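Local coordinates for protein beta-lactamase Mb2281c (Mycobacterium bovis, PDB 3I7J) that probably hydrolyses amide or ester bonds, as a serine-type member of the beta-lactamase and penicillin-binding-protein family, although its natural substrate is not established, at residues Pro11-Ala16 / Leu247-Phe252; Val46-Gln51 / Pro166-Ala171; Val134-Asp139 / Ala149-Ala154; Cys218-Thr223 / Trp235-Ala240. All coordinates share one frame; numbering follows the deposited sequence.

Interaction 1: Pro11-Ala16 / Leu247-Phe252; sequences PVPAAA and LTARDF
Ala15 and Ala16 pair with Thr248 and Leu247 in an antiparallel ladder, part of the six-stranded sheet of the beta-lactamase fold, where the first strand, 15-21, lies beside the last, 242-248. The backbone bonds come first. Ala16 N donates to Leu247 O at 2.8 Å and Leu247 N returns the bond to Ala16 O at 3.0 Å. One more, from Ala249 N to Ala14 O at 2.8 Å, carries the pairing just past the regular strands.

Apolar contacts are light. On one face of the sheet Ala15 CB meets Thr248 CG2 at 3.8 Å; on the other, Leu247 and Ala16 turn to Val153 of helix 153-164. Beyond the paired residues Val12 CG1 and Pro13 CD both rest against Arg250 CB.

Thr248 shapes the turn after the strand: its OG1 accepts from Arg250 N, which makes an ST turn, and is also bonded to Gly231 O. Arg250 has CG anti to its backbone N (chi1 -173°) and runs extended to NE; Trp255 gives its cationic end a cation-pi partner. Across the contact, Arg250 NH1 reaches Pro11 O at 2.7 Å on a carbonyl lone pair, the bond bent (138° at hydrogen) and tilted from the guanidinium plane.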
# COMPACT_ATOMS: atom_id res chain seq x y z
N PRO A 11 -13.41 2.64 19.04
CA PRO A 11 -14.49 1.65 19.07
C PRO A 11 -14.16 0.42 18.22
O PRO A 11 -14.86 0.11 17.26
CB PRO A 11 -15.68 2.43 18.53
CG PRO A 11 -15.03 3.31 17.51
CD PRO A 11 -13.81 3.82 18.25
N VAL A 12 -13.08 -0.27 18.57
CA VAL A 12 -12.65 -1.46 17.85
C VAL A 12 -12.31 -2.57 18.85
O VAL A 12 -11.90 -2.30 19.97
CB VAL A 12 -11.39 -1.16 17.01
CG1 VAL A 12 -11.65 0.02 16.09
CG2 VAL A 12 -10.21 -0.88 17.93
N PRO A 13 -12.48 -3.84 18.45
CA PRO A 13 -12.20 -4.99 19.32
C PRO A 13 -10.72 -5.07 19.73
O PRO A 13 -10.39 -5.60 20.79
CB PRO A 13 -12.62 -6.18 18.47
CG PRO A 13 -13.71 -5.61 17.60
CD PRO A 13 -13.10 -4.29 17.19
N ALA A 14 -9.85 -4.54 18.88
CA ALA A 14 -8.41 -4.54 19.14
C ALA A 14 -7.69 -3.71 18.08
O ALA A 14 -8.13 -3.62 16.93
CB ALA A 14 -7.86 -5.97 19.13
N ALA A 15 -6.57 -3.11 18.48
CA ALA A 15 -5.78 -2.29 17.58
C ALA A 15 -4.32 -2.24 18.01
O ALA A 15 -4.01 -2.50 19.17
CB ALA A 15 -6.35 -0.87 17.51
N ALA A 16 -3.44 -1.92 17.07
CA ALA A 16 -2.01 -1.81 17.34
C ALA A 16 -1.46 -0.81 16.33
O ALA A 16 -1.95 -0.70 15.21
CB ALA A 16 -1.33 -3.16 17.18
N LEU A 247 -3.29 -0.93 12.56
CA LEU A 247 -4.04 -2.15 12.28
C LEU A 247 -5.07 -2.38 13.38
O LEU A 247 -4.72 -2.36 14.57
CB LEU A 247 -3.10 -3.36 12.20
CG LEU A 247 -2.02 -3.38 11.11
CD1 LEU A 247 -1.22 -4.67 11.23
CD2 LEU A 247 -2.66 -3.27 9.73
N THR A 248 -6.32 -2.56 12.99
CA THR A 248 -7.41 -2.80 13.93
C THR A 248 -8.22 -4.02 13.51
O THR A 248 -8.14 -4.48 12.37
CB THR A 248 -8.40 -1.61 14.01
OG1 THR A 248 -9.34 -1.68 12.93
CG2 THR A 248 -7.65 -0.29 13.96
N ALA A 249 -9.01 -4.52 14.45
CA ALA A 249 -9.85 -5.69 14.23
C ALA A 249 -11.29 -5.29 13.89
O ALA A 249 -12.24 -6.00 14.25
CB ALA A 249 -9.83 -6.59 15.46
N ARG A 250 -11.46 -4.15 13.23
CA ARG A 250 -12.79 -3.70 12.84
C ARG A 250 -12.75 -3.21 11.40
O ARG A 250 -11.93 -2.36 11.04
CB ARG A 250 -13.28 -2.57 13.74
CG ARG A 250 -14.73 -2.18 13.46
CD ARG A 250 -15.22 -1.06 14.38
NE ARG A 250 -16.60 -0.70 14.06
CZ ARG A 250 -17.27 0.30 14.64
NH1 ARG A 250 -16.69 1.04 15.57
NH2 ARG A 250 -18.52 0.55 14.27
N ASP A 251 -13.63 -3.76 10.56
CA ASP A 251 -13.67 -3.37 9.16
C ASP A 251 -13.91 -1.88 9.00
O ASP A 251 -14.58 -1.25 9.82
CB ASP A 251 -14.76 -4.16 8.43
CG ASP A 251 -14.48 -5.64 8.36
OD1 ASP A 251 -13.29 -6.03 8.37
OD2 ASP A 251 -15.44 -6.44 8.27
N PHE A 252 -13.34 -1.31 7.94
CA PHE A 252 -13.46 0.11 7.62
C PHE A 252 -14.92 0.53 7.60
O PHE A 252 -15.78 -0.22 7.15
CB PHE A 252 -12.85 0.38 6.25
CG PHE A 252 -12.93 1.81 5.83
CD1 PHE A 252 -12.08 2.75 6.38
CD2 PHE A 252 -13.85 2.22 4.87
CE1 PHE A 252 -12.14 4.09 5.97
CE2 PHE A 252 -13.91 3.56 4.47
CZ PHE A 252 -13.06 4.49 5.02

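Interaction 2: Val46-Gln51 / Pro166-Ala171; sequences VARAAQ and PSTVSA
Arg48 reaches from helix 42-56 into the loop 166-171, and its side chain makes most of this contact. From CB the chain sets off with CG anti to the backbone N (chi1 -167°), and bends at chi2 and chi3 further out. Arg48 CG already touches the loop, 3.4 Å from Thr168 CG2. Arg48 CD faces two methyls on the same side, 3.5 Å from Thr168 CG2 and 4.0 Å from Val169 CG1. Arg48 NE comes closer still to Thr168 CG2, at 3.0 Å, a tight approach; NE also makes a salt bridge with Asp162 of helix 153-164. At CZ the flat group has Val169 CG2 over the centre of one face, 3.4 Å above the plane of the Arg48 guanidinium, so a methyl rather than a polar atom lies against the cation there. Of the two terminal nitrogens, NH1 lies near Pro166 CB, while Arg48 NH2 donates to Gln51 OE1 at 2.9 Å, one turn further along the helix. That bond lies in the plane of the amide carbonyl and, with Asp162 at NE, helps hold the guanidinium. Gln51 adds CB against Val169 CG1, and its NE2 is bonded to Leu202 O.

Asp162 also accepts from Ser167 N and Thr168 N, and thus ties arginine and loop together. This is a buried arginine bridging a helix to the loop between helices 153-164 and 171-177, in the helical part of the beta-lactamase fold.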
# COMPACT_ATOMS: atom_id res chain seq x y z
N VAL A 46 2.74 -6.45 -2.37
CA VAL A 46 2.80 -7.05 -3.69
C VAL A 46 3.47 -6.09 -4.66
O VAL A 46 4.26 -6.51 -5.51
CB VAL A 46 1.38 -7.41 -4.20
CG1 VAL A 46 1.44 -7.91 -5.64
CG2 VAL A 46 0.77 -8.48 -3.31
N ALA A 47 3.16 -4.81 -4.54
CA ALA A 47 3.75 -3.79 -5.41
C ALA A 47 5.27 -3.77 -5.24
O ALA A 47 6.01 -3.65 -6.23
CB ALA A 47 3.18 -2.43 -5.09
N ARG A 48 5.74 -3.86 -4.00
CA ARG A 48 7.18 -3.83 -3.77
C ARG A 48 7.82 -5.08 -4.36
O ARG A 48 8.96 -5.04 -4.85
CB ARG A 48 7.49 -3.75 -2.28
CG ARG A 48 8.93 -3.39 -1.98
CD ARG A 48 9.27 -2.04 -2.57
NE ARG A 48 10.10 -1.24 -1.67
CZ ARG A 48 10.26 0.07 -1.80
NH1 ARG A 48 11.04 0.73 -0.95
NH2 ARG A 48 9.64 0.72 -2.78
N ALA A 49 7.10 -6.19 -4.31
CA ALA A 49 7.59 -7.44 -4.87
C ALA A 49 7.69 -7.30 -6.39
O ALA A 49 8.66 -7.77 -7.00
CB ALA A 49 6.65 -8.59 -4.50
N ALA A 50 6.70 -6.64 -7.00
CA ALA A 50 6.71 -6.43 -8.45
C ALA A 50 7.83 -5.46 -8.85
O ALA A 50 8.38 -5.55 -9.95
CB ALA A 50 5.36 -5.88 -8.92
N GLN A 51 8.16 -4.54 -7.95
CA GLN A 51 9.22 -3.58 -8.19
C GLN A 51 10.57 -4.30 -8.16
O GLN A 51 11.45 -4.03 -8.97
CB GLN A 51 9.19 -2.48 -7.12
CG GLN A 51 8.08 -1.45 -7.33
CD GLN A 51 7.78 -0.69 -6.05
OE1 GLN A 51 8.67 -0.44 -5.25
NE2 GLN A 51 6.52 -0.30 -5.87
N PRO A 166 14.64 3.29 1.04
CA PRO A 166 14.65 2.10 0.19
C PRO A 166 15.89 1.23 0.25
O PRO A 166 17.01 1.72 0.12
CB PRO A 166 14.41 2.67 -1.21
CG PRO A 166 14.99 4.05 -1.11
CD PRO A 166 14.47 4.50 0.22
N SER A 167 15.69 -0.07 0.46
CA SER A 167 16.79 -1.01 0.50
C SER A 167 16.47 -2.21 -0.39
O SER A 167 17.35 -2.73 -1.08
CB SER A 167 17.03 -1.51 1.92
OG SER A 167 18.12 -2.40 1.94
N THR A 168 15.22 -2.63 -0.36
CA THR A 168 14.75 -3.76 -1.15
C THR A 168 14.76 -3.43 -2.65
O THR A 168 14.75 -4.33 -3.49
CB THR A 168 13.34 -4.18 -0.70
OG1 THR A 168 13.11 -5.55 -1.04
CG2 THR A 168 12.29 -3.33 -1.37
N VAL A 169 14.77 -2.14 -2.96
CA VAL A 169 14.83 -1.67 -4.35
C VAL A 169 15.76 -0.45 -4.38
O VAL A 169 16.09 0.10 -3.33
CB VAL A 169 13.42 -1.25 -4.91
CG1 VAL A 169 12.47 -2.43 -4.89
CG2 VAL A 169 12.84 -0.08 -4.12
N SER A 170 16.18 -0.05 -5.56
CA SER A 170 17.07 1.10 -5.71
C SER A 170 16.34 2.39 -5.40
O SER A 170 15.11 2.46 -5.49
CB SER A 170 17.60 1.17 -7.13
OG SER A 170 16.53 1.40 -8.03
N ALA A 171 17.10 3.41 -5.05
CA ALA A 171 16.52 4.71 -4.76
C ALA A 171 15.73 5.23 -5.97
O ALA A 171 14.71 5.90 -5.81
CB ALA A 171 17.63 5.71 -4.39

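Interaction 3: Val134-Asp139 / Ala149-Ala154; sequences VTTRLD and ATSTVA
Thr135 lays its CG2 methyl against CG2 of Thr152, 3.6 Å away, the two side chains crossing at about a right angle. The threonine hydroxyl at 152 has other work: OG1 caps Asp155 N at the start of helix 153-164.

One residue further in, the contact turns polar. Thr136 OG1 accepts a hydrogen bond from Ser151 OG at 2.7 Å. The serine oxygen is anti to its backbone N (chi1 -170°), whereas that of Thr136 is anti to the carbonyl carbon (chi1 -64°), and these rotations bring the hydroxyls together. Thr136 OG1 is also bonded to Asp155 OD2, which takes Thr135 N as well, so one helix carboxylate holds both the backbone and the hydroxyl of the incoming segment. Both Thr136 and Ser151 are buried, and the bonds supply partners for their hydroxyls.

Arg137 and Thr150 then form an antiparallel hydrogen-bonded pair. Arg137 N donates to Thr150 O at 3.0 Å, and Thr150 N donates back to Arg137 O at 2.9 Å. CA-H...O contacts lie alongside, among them Thr136 CA to Thr150 O at 3.2 Å. Arg137 makes a weak salt bridge with Asp139 of its own segment. On the other face Leu138 CD1 packs loosely on Ala149, and its side chain also touches Phe119 and Leu123 of helix 119-131.

The whole is a short beta hairpin of strands 137-138 and 149-151, widened to a small three-stranded antiparallel sheet by strand 36-37, and it leads directly into a capped helix.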
# COMPACT_ATOMS: atom_id res chain seq x y z
N VAL A 134 9.18 -12.12 9.32
CA VAL A 134 8.86 -13.53 9.51
C VAL A 134 7.43 -13.88 9.93
O VAL A 134 7.11 -15.05 10.15
CB VAL A 134 9.87 -14.19 10.48
CG1 VAL A 134 11.28 -14.10 9.90
CG2 VAL A 134 9.83 -13.51 11.85
N THR A 135 6.57 -12.88 10.04
CA THR A 135 5.19 -13.16 10.41
C THR A 135 4.25 -12.51 9.39
O THR A 135 3.14 -12.08 9.71
CB THR A 135 4.89 -12.65 11.83
OG1 THR A 135 5.93 -13.09 12.71
CG2 THR A 135 3.57 -13.20 12.34
N THR A 136 4.74 -12.42 8.16
CA THR A 136 3.97 -11.85 7.06
C THR A 136 3.83 -12.90 5.97
O THR A 136 4.81 -13.53 5.57
CB THR A 136 4.69 -10.64 6.44
OG1 THR A 136 4.79 -9.59 7.41
CG2 THR A 136 3.91 -10.14 5.24
N ARG A 137 2.61 -13.11 5.49
CA ARG A 137 2.43 -14.10 4.44
C ARG A 137 1.22 -13.83 3.57
O ARG A 137 0.28 -13.13 3.96
CB ARG A 137 2.34 -15.50 5.05
CG ARG A 137 1.17 -15.69 6.00
CD ARG A 137 1.29 -17.04 6.69
NE ARG A 137 1.52 -18.11 5.72
CZ ARG A 137 1.78 -19.38 6.04
NH1 ARG A 137 1.85 -19.74 7.32
NH2 ARG A 137 1.98 -20.28 5.09
N LEU A 138 1.26 -14.39 2.37
CA LEU A 138 0.18 -14.26 1.41
C LEU A 138 -0.18 -15.65 0.90
O LEU A 138 0.56 -16.23 0.10
CB LEU A 138 0.63 -13.38 0.24
CG LEU A 138 -0.31 -13.33 -0.97
CD1 LEU A 138 -1.58 -12.59 -0.60
CD2 LEU A 138 0.38 -12.64 -2.14
N ASP A 139 -1.30 -16.18 1.37
CA ASP A 139 -1.76 -17.49 0.94
C ASP A 139 -2.91 -17.27 -0.03
O ASP A 139 -3.62 -16.27 0.05
CB ASP A 139 -2.28 -18.30 2.13
CG ASP A 139 -1.26 -18.43 3.24
OD1 ASP A 139 -0.13 -18.86 2.96
OD2 ASP A 139 -1.61 -18.11 4.40
N ALA A 149 -3.02 -10.80 2.16
CA ALA A 149 -1.88 -10.83 3.05
C ALA A 149 -2.26 -10.68 4.52
O ALA A 149 -3.27 -10.06 4.88
CB ALA A 149 -0.87 -9.77 2.66
N THR A 150 -1.43 -11.28 5.36
CA THR A 150 -1.59 -11.27 6.80
C THR A 150 -0.24 -10.79 7.35
O THR A 150 0.81 -11.16 6.84
CB THR A 150 -1.91 -12.72 7.28
OG1 THR A 150 -3.33 -12.88 7.40
CG2 THR A 150 -1.25 -13.02 8.58
N SER A 151 -0.26 -9.95 8.39
CA SER A 151 0.98 -9.44 8.95
C SER A 151 0.78 -8.86 10.35
O SER A 151 -0.32 -8.91 10.90
CB SER A 151 1.57 -8.37 8.01
OG SER A 151 2.88 -8.00 8.39
N THR A 152 1.85 -8.29 10.90
CA THR A 152 1.84 -7.69 12.24
C THR A 152 2.34 -6.26 12.16
O THR A 152 2.98 -5.88 11.18
CB THR A 152 2.80 -8.44 13.18
OG1 THR A 152 4.14 -8.31 12.68
CG2 THR A 152 2.44 -9.92 13.25
N VAL A 153 2.07 -5.46 13.19
CA VAL A 153 2.55 -4.08 13.16
C VAL A 153 4.08 -4.04 13.16
O VAL A 153 4.68 -3.18 12.53
CB VAL A 153 2.00 -3.27 14.37
CG1 VAL A 153 2.61 -1.86 14.38
CG2 VAL A 153 0.49 -3.16 14.26
N ALA A 154 4.71 -4.99 13.85
CA ALA A 154 6.17 -5.07 13.91
C ALA A 154 6.76 -5.28 12.51
O ALA A 154 7.74 -4.64 12.14
CB ALA A 154 6.60 -6.21 14.83

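Interaction 4: Cys218-Thr223 / Trp235-Ala240; sequences CNSTRT and WVDPKA
Asp237 takes hold of Ser220 with both carboxylate oxygens, joining an Asx turn at the end of strand 232-237 to a type I beta turn, Ser220 to Thr223, that precedes strand 224-228 in the six-stranded sheet.

This is the tight part. Chi1 (-171°) carries Asp237 CG anti to the backbone N. Asp237 OD2 accepts from Ser220 N at 2.8 Å, on its syn side though tilted out of the carboxylate plane, and nearly straight at hydrogen, 170°. Three donors grip Asp237 OD1: Ser220 OG, at 2.8 Å, and Ala240 N from above the plane, Lys239 N nearly along the C-O axis. Such a set would be expected to favour the charged carboxylate. Thr223 OG1 donates to Ser220 O at 2.7 Å, and its CG2 rests near Trp235 CB. The indole meets Asn219 over one face, and its NE1 is bonded to Ser264.

The outer side is looser. The exposed Arg222 and Lys239 side chains touch the other segment without a hydrogen bond across it: Lys239 CB lies 3.6 Å from Ser220 OG, and Pro238 CB sits 3.4 Å above the guanidinium plane of Arg222, toward its rim. By Cys218, away from Arg222, a water donates to Cys218 O and, at 2.7 Å, to Asp237 OD2.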
# COMPACT_ATOMS: atom_id res chain seq x y z
N CYS A 218 -2.74 17.37 7.56
CA CYS A 218 -1.39 17.91 7.53
C CYS A 218 -0.38 17.04 6.78
O CYS A 218 0.78 17.43 6.60
CB CYS A 218 -0.93 18.21 8.95
SG CYS A 218 -1.89 19.53 9.76
N ASN A 219 -0.80 15.86 6.34
CA ASN A 219 0.11 15.00 5.58
C ASN A 219 0.42 15.76 4.30
O ASN A 219 -0.44 16.46 3.77
CB ASN A 219 -0.56 13.65 5.28
CG ASN A 219 -0.32 12.62 6.38
OD1 ASN A 219 0.82 12.23 6.63
ND2 ASN A 219 -1.39 12.19 7.03
N SER A 220 1.65 15.64 3.80
CA SER A 220 2.02 16.34 2.57
C SER A 220 1.38 15.66 1.37
O SER A 220 0.96 14.51 1.46
CB SER A 220 3.53 16.33 2.38
OG SER A 220 3.96 15.02 2.07
N THR A 221 1.32 16.37 0.25
CA THR A 221 0.75 15.82 -0.98
C THR A 221 1.56 14.63 -1.49
O THR A 221 1.05 13.83 -2.28
CB THR A 221 0.67 16.89 -2.11
OG1 THR A 221 1.96 17.49 -2.30
CG2 THR A 221 -0.35 17.98 -1.76
N ARG A 222 2.80 14.49 -1.04
CA ARG A 222 3.65 13.38 -1.48
C ARG A 222 3.46 12.10 -0.65
O ARG A 222 4.06 11.06 -0.94
CB ARG A 222 5.12 13.79 -1.43
CG ARG A 222 5.50 14.87 -2.43
CD ARG A 222 6.86 15.44 -2.07
NE ARG A 222 7.91 14.43 -2.06
CZ ARG A 222 9.05 14.56 -1.40
NH1 ARG A 222 9.28 15.66 -0.69
NH2 ARG A 222 9.97 13.59 -1.45
N THR A 223 2.63 12.19 0.38
CA THR A 223 2.34 11.05 1.24
C THR A 223 1.80 9.91 0.36
O THR A 223 1.00 10.14 -0.54
CB THR A 223 1.29 11.43 2.31
OG1 THR A 223 1.77 12.54 3.07
CG2 THR A 223 1.01 10.25 3.25
N TRP A 235 0.84 4.81 5.86
CA TRP A 235 1.22 5.95 5.06
C TRP A 235 2.63 6.34 5.44
O TRP A 235 3.08 6.12 6.57
CB TRP A 235 0.25 7.14 5.19
CG TRP A 235 0.02 7.76 6.55
CD1 TRP A 235 -1.15 7.76 7.25
CD2 TRP A 235 0.94 8.56 7.31
NE1 TRP A 235 -1.03 8.52 8.39
CE2 TRP A 235 0.25 9.02 8.45
CE3 TRP A 235 2.27 8.94 7.13
CZ2 TRP A 235 0.85 9.85 9.42
CZ3 TRP A 235 2.88 9.76 8.09
CH2 TRP A 235 2.16 10.20 9.21
N VAL A 236 3.34 6.87 4.45
CA VAL A 236 4.72 7.29 4.59
C VAL A 236 4.72 8.70 4.05
O VAL A 236 4.28 8.93 2.92
CB VAL A 236 5.64 6.42 3.72
CG1 VAL A 236 7.10 6.78 3.95
CG2 VAL A 236 5.39 4.95 4.02
N ASP A 237 5.19 9.66 4.83
CA ASP A 237 5.21 11.04 4.38
C ASP A 237 6.67 11.43 4.16
O ASP A 237 7.40 11.64 5.12
CB ASP A 237 4.56 11.93 5.44
CG ASP A 237 4.34 13.35 4.95
OD1 ASP A 237 5.23 13.87 4.23
OD2 ASP A 237 3.30 13.95 5.31
N PRO A 238 7.12 11.51 2.89
CA PRO A 238 8.51 11.86 2.57
C PRO A 238 8.92 13.26 3.01
O PRO A 238 10.11 13.53 3.20
CB PRO A 238 8.57 11.73 1.05
CG PRO A 238 7.44 10.82 0.72
CD PRO A 238 6.36 11.26 1.66
N LYS A 239 7.95 14.15 3.17
CA LYS A 239 8.25 15.52 3.58
C LYS A 239 8.49 15.56 5.08
O LYS A 239 9.44 16.19 5.55
CB LYS A 239 7.11 16.47 3.20
CG LYS A 239 7.42 17.94 3.49
CD LYS A 239 6.27 18.87 3.10
CE LYS A 239 6.06 18.92 1.58
NZ LYS A 239 7.16 19.59 0.84
N ALA A 240 7.64 14.87 5.83
CA ALA A 240 7.78 14.83 7.28
C ALA A 240 8.83 13.78 7.62
O ALA A 240 9.39 13.77 8.71
CB ALA A 240 6.46 14.47 7.94
O HOH W 1 3.82 16.27 6.65

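Interactions 1 and 4 both belong to the six-stranded sheet, on neighbouring strands 242-248 and 232-237, yet their chemistry differs: backbone pairing in a partly buried place for the first, a buried carboxylate holding a turn for the fourth. Their centres are about 24 Å apart. Interaction 3, a buried hairpin of its own, touches interaction 1 where Val153 CG2 packs on Ala16 CB, so the start of helix 153-164 joins hairpin and sheet. Interaction 2 is buried too, but lacks hydrogen bonds across its segments and puts methyls against a cation that also has Asp162 as a partner; it lies opposite interaction 1 about the chain's centre, with centres about 28 Å apart.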